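Local atomic coordinates of soluble inorganic pyrophosphatase (Toxoplasma gondii, PDB entry 5WRT), a protein that probably hydrolyses inorganic diphosphate to phosphate with the help of magnesium ions, as other soluble pyrophosphatases of its family do. Residues Val51-Pro54 with Lys55-Arg59. Sequence-based numbering, arbitrary orientation.
Sequences VEIP and KNTRR
Pro54 and Thr57 close a type II beta turn that carries the chain from strand 47-53 into strand 57-63 of the pyrophosphatase domain; Asn56, third in the turn, has the positive phi (72°) this type needs. Two hydrogen bonds from Thr57 converge on the carbonyl oxygen of Pro54. The stronger comes from the hydroxyl, Thr57 OG1 to Pro54 O at 2.8 Å, with the donor tilted 23° out of the carbonyl plane; the backbone bond, Thr57 N to Pro54 O at 3.3 Å, is weak. With chi1 at 67°, OG1 is tucked between Thr57's own N and C, where it meets Pro54 O.

The same hydroxyl oxygen also makes a van der Waals contact with the proline ring, Thr57 OG1 lying 3.4 Å from Pro54 CD. The Lys55 side chain points away from 51-54, its NZ bonded to the carbonyl oxygen of Tyr90, while its chain packs on Leu196 of the second subunit.

Before the turn, Glu52 and Ile53 both pair with Tyr93 in a classic beta bulge; Glu52 is a magnesium ligand of this protein, with no ion on it here. Buried Ile53 reaches over to the second strand with both branches: CG2 touches Thr57 OG1 at 3.4 Å, and CG1 lies 3.5 Å from Arg59 O.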
loop_
_atom_site.group_PDB
_atom_site.type_symbol
_atom_site.label_atom_id
_atom_site.label_comp_id
_atom_site.label_asym_id
_atom_site.label_seq_id
_atom_site.Cartn_x
_atom_site.Cartn_y
_atom_site.Cartn_z
ATOM N N VAL A 51 -15.686 -13.220 4.866
ATOM C CA VAL A 51 -14.271 -12.869 4.842
ATOM C C VAL A 51 -13.567 -13.778 3.845
ATOM O O VAL A 51 -13.564 -15.003 4.002
ATOM C CB VAL A 51 -13.647 -12.990 6.239
ATOM C CG1 VAL A 51 -12.169 -12.632 6.195
ATOM C CG2 VAL A 51 -14.392 -12.107 7.228
ATOM N N GLU A 52 -12.968 -13.178 2.817
ATOM C CA GLU A 52 -12.181 -13.915 1.836
ATOM C C GLU A 52 -10.684 -13.785 2.083
ATOM O O GLU A 52 -9.964 -14.788 2.076
ATOM C CB GLU A 52 -12.519 -13.439 0.416
ATOM C CG GLU A 52 -13.946 -13.732 -0.026
ATOM C CD GLU A 52 -14.299 -13.075 -1.351
ATOM O OE1 GLU A 52 -13.755 -11.990 -1.647
ATOM O OE2 GLU A 52 -15.122 -13.645 -2.098
ATOM N N ILE A 53 -10.201 -12.568 2.307
ATOM C CA ILE A 53 -8.774 -12.326 2.503
ATOM C C ILE A 53 -8.552 -11.787 3.910
ATOM O O ILE A 53 -8.976 -10.664 4.219
ATOM C CB ILE A 53 -8.223 -11.367 1.436
ATOM C CG1 ILE A 53 -8.292 -12.024 0.056
ATOM C CG2 ILE A 53 -6.798 -10.956 1.773
ATOM C CD1 ILE A 53 -7.968 -11.090 -1.083
ATOM N N PRO A 54 -7.899 -12.545 4.786
ATOM C CA PRO A 54 -7.690 -12.076 6.158
ATOM C C PRO A 54 -6.732 -10.901 6.218
ATOM O O PRO A 54 -5.883 -10.710 5.345
ATOM C CB PRO A 54 -7.093 -13.298 6.868
ATOM C CG PRO A 54 -7.464 -14.454 6.018
ATOM C CD PRO A 54 -7.460 -13.937 4.613
ATOM N N LYS A 55 -6.896 -10.105 7.272
ATOM C CA LYS A 55 -5.970 -9.025 7.582
ATOM C C LYS A 55 -4.533 -9.532 7.585
ATOM O O LYS A 55 -4.232 -10.582 8.161
ATOM C CB LYS A 55 -6.335 -8.426 8.943
ATOM C CG LYS A 55 -5.355 -7.413 9.509
ATOM C CD LYS A 55 -5.752 -7.039 10.937
ATOM C CE LYS A 55 -5.242 -5.661 11.330
ATOM N NZ LYS A 55 -6.068 -4.567 10.740
ATOM N N ASN A 56 -3.655 -8.791 6.902
ATOM C CA ASN A 56 -2.214 -9.046 6.864
ATOM C C ASN A 56 -1.851 -10.281 6.038
ATOM O O ASN A 56 -0.901 -10.994 6.366
ATOM C CB ASN A 56 -1.624 -9.153 8.275
ATOM C CG ASN A 56 -1.493 -7.803 8.951
ATOM O OD1 ASN A 56 -1.354 -6.776 8.287
ATOM N ND2 ASN A 56 -1.539 -7.796 10.277
ATOM N N THR A 57 -2.600 -10.554 4.970
ATOM C CA THR A 57 -2.247 -11.585 4.004
ATOM C C THR A 57 -2.340 -10.997 2.601
ATOM O O THR A 57 -2.809 -9.873 2.405
ATOM C CB THR A 57 -3.148 -12.826 4.115
ATOM O OG1 THR A 57 -4.486 -12.491 3.726
ATOM C CG2 THR A 57 -3.149 -13.373 5.538
ATOM N N ARG A 58 -1.880 -11.765 1.611
ATOM C CA ARG A 58 -1.849 -11.261 0.246
ATOM C C ARG A 58 -2.284 -12.274 -0.806
ATOM O O ARG A 58 -2.280 -11.933 -1.993
ATOM C CB ARG A 58 -0.459 -10.701 -0.107
ATOM C CG ARG A 58 0.673 -11.693 -0.198
ATOM C CD ARG A 58 1.860 -11.010 -0.857
ATOM N NE ARG A 58 3.056 -11.845 -0.884
ATOM C CZ ARG A 58 4.211 -11.507 -0.319
ATOM N NH1 ARG A 58 4.325 -10.346 0.313
ATOM N NH2 ARG A 58 5.251 -12.325 -0.392
ATOM N N ARG A 59 -2.636 -13.500 -0.428
ATOM C CA ARG A 59 -3.163 -14.440 -1.408
ATOM C C ARG A 59 -4.567 -14.017 -1.823
ATOM O O ARG A 59 -5.404 -13.673 -0.984
ATOM C CB ARG A 59 -3.198 -15.858 -0.840
ATOM C CG ARG A 59 -1.839 -16.460 -0.552
ATOM C CD ARG A 59 -1.965 -17.928 -0.173
ATOM N NE ARG A 59 -0.658 -18.559 -0.019
ATOM C CZ ARG A 59 -0.031 -18.710 1.143
ATOM N NH1 ARG A 59 -0.594 -18.277 2.263
ATOM N NH2 ARG A 59 1.159 -19.296 1.184
#